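Local coordinates for protein N-acetylgalactosaminyltransferase 7 (Homo sapiens, PDB 6IWR) that belongs to the polypeptide GalNAc-transferase family, joining a glycosyltransferase domain of the GT-A clan to a ricin-type beta-trefoil lectin domain, at residues L96-E101 / S120-L125; K111-N116 / K191-E196. One frame throughout, in Å; residues are numbered along the deposited sequence.

Interaction 1 of 2, residues L96-E101 / S120-L125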
loop_
_atom_site.group_PDB
_atom_site.type_symbol
_atom_site.label_atom_id
_atom_site.label_comp_id
_atom_site.label_asym_id
_atom_site.label_seq_id
_atom_site.Cartn_x
_atom_site.Cartn_y
_atom_site.Cartn_z
ATOM N N LEU A 96 -17.969 12.020 13.870
ATOM C CA LEU A 96 -19.185 11.298 13.533
ATOM C C LEU A 96 -18.812 9.861 13.180
ATOM O O LEU A 96 -18.401 9.577 12.048
ATOM C CB LEU A 96 -19.887 11.969 12.366
ATOM C CG LEU A 96 -21.401 11.821 12.281
ATOM C CD1 LEU A 96 -21.837 11.993 10.832
ATOM C CD2 LEU A 96 -21.885 10.506 12.850
ATOM N N VAL A 97 -19.002 8.961 14.139
ATOM C CA VAL A 97 -18.614 7.567 14.020
ATOM C C VAL A 97 -19.872 6.774 13.676
ATOM O O VAL A 97 -20.873 6.860 14.388
ATOM C CB VAL A 97 -17.943 7.085 15.320
ATOM C CG1 VAL A 97 -17.477 5.646 15.217
ATOM C CG2 VAL A 97 -16.760 7.983 15.654
ATOM N N LEU A 98 -19.839 6.013 12.577
ATOM C CA LEU A 98 -20.982 5.300 12.000
ATOM C C LEU A 98 -20.802 3.780 12.041
ATOM O O LEU A 98 -19.901 3.262 12.702
ATOM C CB LEU A 98 -21.187 5.763 10.556
ATOM C CG LEU A 98 -21.677 7.187 10.301
ATOM C CD1 LEU A 98 -22.035 7.370 8.828
ATOM C CD2 LEU A 98 -22.863 7.522 11.191
ATOM N N GLY A 99 -21.635 3.076 11.277
ATOM C CA GLY A 99 -21.482 1.662 11.003
ATOM C C GLY A 99 -21.643 0.884 12.277
ATOM O O GLY A 99 -21.843 1.469 13.343
ATOM N N PRO A 100 -21.552 -0.450 12.203
ATOM C CA PRO A 100 -21.264 -1.167 10.969
ATOM C C PRO A 100 -22.478 -1.316 10.066
ATOM O O PRO A 100 -22.350 -1.870 8.982
ATOM C CB PRO A 100 -20.823 -2.545 11.463
ATOM C CG PRO A 100 -21.322 -2.650 12.895
ATOM C CD PRO A 100 -22.010 -1.377 13.250
ATOM N N GLU A 101 -23.659 -0.891 10.517
ATOM C CA GLU A 101 -24.807 -0.989 9.630
ATOM C C GLU A 101 -24.629 -0.113 8.406
ATOM O O GLU A 101 -25.325 -0.307 7.409
ATOM C CB GLU A 101 -26.091 -0.598 10.346
ATOM C CG GLU A 101 -26.132 0.840 10.732
ATOM C CD GLU A 101 -25.804 1.041 12.190
ATOM O OE1 GLU A 101 -26.545 1.809 12.827
ATOM O OE2 GLU A 101 -24.822 0.432 12.701
ATOM N N SER A 120 -20.565 12.603 5.548
ATOM C CA SER A 120 -20.723 14.012 5.189
ATOM C C SER A 120 -22.184 14.366 4.936
ATOM O O SER A 120 -22.644 15.456 5.316
ATOM C CB SER A 120 -19.904 14.374 3.954
ATOM O OG SER A 120 -20.358 15.626 3.473
ATOM N N ASP A 121 -22.927 13.467 4.284
ATOM C CA ASP A 121 -24.303 13.778 3.922
ATOM C C ASP A 121 -25.219 13.944 5.133
ATOM O O ASP A 121 -26.292 14.530 4.988
ATOM C CB ASP A 121 -24.873 12.703 2.990
ATOM C CG ASP A 121 -24.394 12.854 1.566
ATOM O OD1 ASP A 121 -23.584 13.776 1.305
ATOM O OD2 ASP A 121 -24.830 12.051 0.706
ATOM N N MET A 122 -24.853 13.453 6.321
ATOM C CA MET A 122 -25.717 13.657 7.483
ATOM C C MET A 122 -25.285 14.818 8.367
ATOM O O MET A 122 -25.995 15.142 9.329
ATOM C CB MET A 122 -25.833 12.382 8.328
ATOM C CG MET A 122 -24.767 11.358 8.171
ATOM S SD MET A 122 -25.192 9.910 9.173
ATOM C CE MET A 122 -25.939 8.833 7.956
ATOM N N ILE A 123 -24.144 15.460 8.058
ATOM C CA ILE A 123 -23.686 16.659 8.745
ATOM C C ILE A 123 -24.277 17.859 8.022
ATOM O O ILE A 123 -24.328 17.892 6.791
ATOM C CB ILE A 123 -22.146 16.706 8.782
ATOM C CG1 ILE A 123 -21.587 15.389 9.364
ATOM C CG2 ILE A 123 -21.641 17.951 9.535
ATOM C CD1 ILE A 123 -20.051 15.276 9.408
ATOM N N SER A 124 -24.783 18.824 8.776
ATOM C CA SER A 124 -25.384 20.008 8.165
ATOM C C SER A 124 -24.393 20.732 7.252
ATOM O O SER A 124 -23.188 20.763 7.511
ATOM C CB SER A 124 -25.883 20.981 9.248
ATOM O OG SER A 124 -26.270 22.224 8.680
ATOM N N LEU A 125 -24.911 21.330 6.177
ATOM C CA LEU A 125 -24.082 22.248 5.406
ATOM C C LEU A 125 -23.723 23.506 6.194
ATOM O O LEU A 125 -22.725 24.161 5.859
ATOM C CB LEU A 125 -24.781 22.643 4.116
ATOM C CG LEU A 125 -25.149 21.467 3.219
ATOM C CD1 LEU A 125 -25.993 21.961 2.043
ATOM C CD2 LEU A 125 -23.900 20.749 2.766
#
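Leu96 and Leu98 of an irregular stretch pack against Met122 and Ile123, near the C-terminal end of helix 117-122 and next to helix 160-173 of the GT-A fold. The contact closes a loop of 18 residues, 14 of them helical, in helices 103-113 and 117-122. No hydrogen bond crosses it; all three side-chain contacts are apolar, with 167 Å² buried between the segments. The tighter part centres on one methyl group. Leu96 CD1 lies 3.7 Å from Ile123 CG1 and 4.0 Å from Ile123 CD1, the two side chains running antiparallel and overlapping side by side. Leu96 reaches this position with CG anti to its own nitrogen (chi1 -152°). Ile123, the one buried residue of the four, forms the inner end of the contact; it also touches Tyr278 and, on helix 160-173, Arg165, and its N-H bonds to Ser120 O at 3.1 Å. A backbone hydrogen bond between Leu96 and Thr277 ties the other segment to the same region.

The looser side lies at the margin, where Met122 meets Leu98 tip to tip. Leu98 also rests on Val118 and Ala119 of the helix, and Met122 on Phe102. Val97, between the two leucines in sequence, packs instead on Cys502 of the second subunit. Met122 bridges the two parts: its CG stands 4.0 Å from Leu96 CD1, while its sulfur, SD, sits 3.9 Å from Leu98 CD2 and 4.1 Å from Leu98 CD1.

Interaction 2 of 2, residues K111-N116 / K191-E196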
loop_
_atom_site.group_PDB
_atom_site.type_symbol
_atom_site.label_atom_id
_atom_site.label_comp_id
_atom_site.label_asym_id
_atom_site.label_seq_id
_atom_site.Cartn_x
_atom_site.Cartn_y
_atom_site.Cartn_z
ATOM N N LYS A 111 -14.944 4.713 -2.522
ATOM C CA LYS A 111 -14.586 4.400 -3.905
ATOM C C LYS A 111 -14.966 5.532 -4.847
ATOM O O LYS A 111 -14.160 5.936 -5.691
ATOM C CB LYS A 111 -15.256 3.100 -4.367
ATOM C CG LYS A 111 -14.371 1.859 -4.316
ATOM C CD LYS A 111 -15.149 0.640 -4.783
ATOM C CE LYS A 111 -14.578 -0.656 -4.240
ATOM N NZ LYS A 111 -15.396 -1.819 -4.668
ATOM N N GLU A 112 -16.195 6.060 -4.728
ATOM C CA GLU A 112 -16.637 7.057 -5.706
ATOM C C GLU A 112 -15.930 8.394 -5.519
ATOM O O GLU A 112 -15.561 9.037 -6.509
ATOM C CB GLU A 112 -18.153 7.271 -5.664
ATOM C CG GLU A 112 -18.610 8.322 -6.711
ATOM C CD GLU A 112 -20.124 8.457 -6.877
ATOM O OE1 GLU A 112 -20.560 9.255 -7.739
ATOM O OE2 GLU A 112 -20.885 7.784 -6.146
ATOM N N PHE A 113 -15.736 8.838 -4.261
ATOM C CA PHE A 113 -15.262 10.192 -3.968
ATOM C C PHE A 113 -13.945 10.279 -3.197
ATOM O O PHE A 113 -13.290 11.325 -3.254
ATOM C CB PHE A 113 -16.324 10.974 -3.175
ATOM C CG PHE A 113 -17.624 11.112 -3.900
ATOM C CD1 PHE A 113 -17.815 12.143 -4.808
ATOM C CD2 PHE A 113 -18.650 10.213 -3.682
ATOM C CE1 PHE A 113 -18.993 12.273 -5.495
ATOM C CE2 PHE A 113 -19.832 10.333 -4.371
ATOM C CZ PHE A 113 -20.003 11.361 -5.286
ATOM N N GLY A 114 -13.536 9.237 -2.484
ATOM C CA GLY A 114 -12.385 9.379 -1.624
ATOM C C GLY A 114 -12.695 9.938 -0.257
ATOM O O GLY A 114 -11.807 9.968 0.600
ATOM N N PHE A 115 -13.923 10.384 -0.027
ATOM C CA PHE A 115 -14.391 10.766 1.293
ATOM C C PHE A 115 -15.574 9.893 1.681
ATOM O O PHE A 115 -16.263 9.318 0.837
ATOM C CB PHE A 115 -14.804 12.234 1.340
ATOM C CG PHE A 115 -13.776 13.158 0.794
ATOM C CD1 PHE A 115 -12.470 13.109 1.261
ATOM C CD2 PHE A 115 -14.103 14.078 -0.194
ATOM C CE1 PHE A 115 -11.500 13.970 0.777
ATOM C CE2 PHE A 115 -13.124 14.940 -0.705
ATOM C CZ PHE A 115 -11.823 14.884 -0.207
ATOM N N ASN A 116 -15.770 9.767 2.984
ATOM C CA ASN A 116 -16.944 9.115 3.546
ATOM C C ASN A 116 -18.130 10.024 3.277
ATOM O O ASN A 116 -18.455 10.891 4.087
ATOM C CB ASN A 116 -16.740 8.899 5.036
ATOM C CG ASN A 116 -17.824 8.087 5.660
ATOM O OD1 ASN A 116 -17.601 7.450 6.698
ATOM N ND2 ASN A 116 -19.007 8.078 5.040
ATOM N N LYS A 191 -20.515 14.091 -13.252
ATOM C CA LYS A 191 -21.554 13.630 -12.342
ATOM C C LYS A 191 -22.760 14.563 -12.387
ATOM O O LYS A 191 -22.632 15.790 -12.327
ATOM C CB LYS A 191 -21.005 13.497 -10.917
ATOM C CG LYS A 191 -19.616 12.889 -10.887
ATOM C CD LYS A 191 -19.342 11.959 -9.715
ATOM C CE LYS A 191 -18.642 10.724 -10.265
ATOM N NZ LYS A 191 -18.159 9.716 -9.291
ATOM N N GLU A 192 -23.945 13.954 -12.479
ATOM C CA GLU A 192 -25.176 14.665 -12.800
ATOM C C GLU A 192 -25.626 15.620 -11.708
ATOM O O GLU A 192 -26.248 16.646 -12.009
ATOM C CB GLU A 192 -26.282 13.666 -13.073
ATOM C CG GLU A 192 -27.296 14.168 -14.062
ATOM C CD GLU A 192 -28.658 13.625 -13.750
ATOM O OE1 GLU A 192 -28.725 12.610 -13.017
ATOM O OE2 GLU A 192 -29.653 14.217 -14.218
ATOM N N HIS A 193 -25.321 15.350 -10.454
ATOM C CA HIS A 193 -25.735 16.259 -9.400
ATOM C C HIS A 193 -25.092 17.624 -9.559
ATOM O O HIS A 193 -25.594 18.617 -9.082
ATOM C CB HIS A 193 -25.473 15.681 -8.015
ATOM C CG HIS A 193 -24.039 15.388 -7.730
ATOM N ND1 HIS A 193 -23.232 16.254 -7.039
ATOM C CD2 HIS A 193 -23.277 14.312 -8.013
ATOM C CE1 HIS A 193 -22.029 15.736 -6.921
ATOM N NE2 HIS A 193 -22.030 14.555 -7.501
ATOM N N LEU A 194 -23.995 17.670 -10.287
ATOM C CA LEU A 194 -23.232 18.889 -10.418
ATOM C C LEU A 194 -23.715 19.821 -11.496
ATOM O O LEU A 194 -23.184 20.887 -11.648
ATOM C CB LEU A 194 -21.764 18.574 -10.625
ATOM C CG LEU A 194 -21.098 17.941 -9.422
ATOM C CD1 LEU A 194 -19.937 17.070 -9.823
ATOM C CD2 LEU A 194 -20.634 19.026 -8.494
ATOM N N LYS A 195 -24.701 19.414 -12.269
ATOM C CA LYS A 195 -25.235 20.276 -13.300
ATOM C C LYS A 195 -26.747 20.342 -13.259
ATOM O O LYS A 195 -27.403 19.329 -13.127
ATOM C CB LYS A 195 -24.787 19.761 -14.652
ATOM C CG LYS A 195 -25.287 18.370 -14.958
ATOM C CD LYS A 195 -24.148 17.442 -15.318
ATOM C CE LYS A 195 -24.283 16.939 -16.736
ATOM N NZ LYS A 195 -23.038 16.284 -17.198
ATOM N N GLU A 196 -27.303 21.523 -13.422
ATOM C CA GLU A 196 -28.746 21.717 -13.379
ATOM C C GLU A 196 -29.265 21.679 -11.978
ATOM O O GLU A 196 -29.837 22.639 -11.520
ATOM C CB GLU A 196 -29.480 20.674 -14.207
ATOM C CG GLU A 196 -29.611 21.006 -15.674
ATOM C CD GLU A 196 -28.904 19.998 -16.546
ATOM O OE1 GLU A 196 -28.630 18.895 -16.057
ATOM O OE2 GLU A 196 -28.614 20.300 -17.717
#
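The Phe113 ring takes Glu112 CG and the ammonium of Lys191 on the same face, and His193 NE2 at its edge near the plane, 4.3 Å from Phe113 CE1. Glu112 CG is 3.3 Å above the plane, displaced toward the rim, whereas Lys191 NZ is 5.0 Å from the ring centroid and 24° off the normal, which makes it a cation-pi contact. This cluster joins the end of helix 103-113 to the GT-A fold, at the loop after strand 179-186 of its mixed sheet. Trp387, bonded through NE1 to Glu112 O, holds the helix end, while His193 rests on Trp160 of helix 160-173. It is a surface contact, with the Phe113 side chain about 12 Å from the bound manganese ion.

The Glu112 and Lys191 chains extend toward one another across the gap. With CG anti to its backbone nitrogen (chi1 -180°) and the rest of the chain extended, Glu112 carries its carboxylate out to Lys191, whose own chain bends at chi2 and chi3. The ammonium thus answers both the aromatic face and the carboxylate, which probably favours its charged form. The salt bridge runs from Lys191 NZ to the anti lone pair of Glu112 OE1, at 2.9 Å.

From the N terminus, the chain passes through 96-101, runs through helix 103-113 into 111-116, and turns into helix 117-122, whose C-terminal part lies in 120-125. Interaction 1 closes a short loop of 18 intervening residues there. Interaction 2 starts within that loop but ends far beyond it, at 191-196 after strand 179-186, spanning 74 residues, so the two cross rather than nest. Their centres are 16 Å apart on the same side of the chain's centre; the neighbouring segments follow on along the chain, with no further contact between the two interactions. Interaction 1 joins the loop leading into helix 103-113 to the end region of helix 117-122, and interaction 2 ties the first helix to the GT-A sheet's loop.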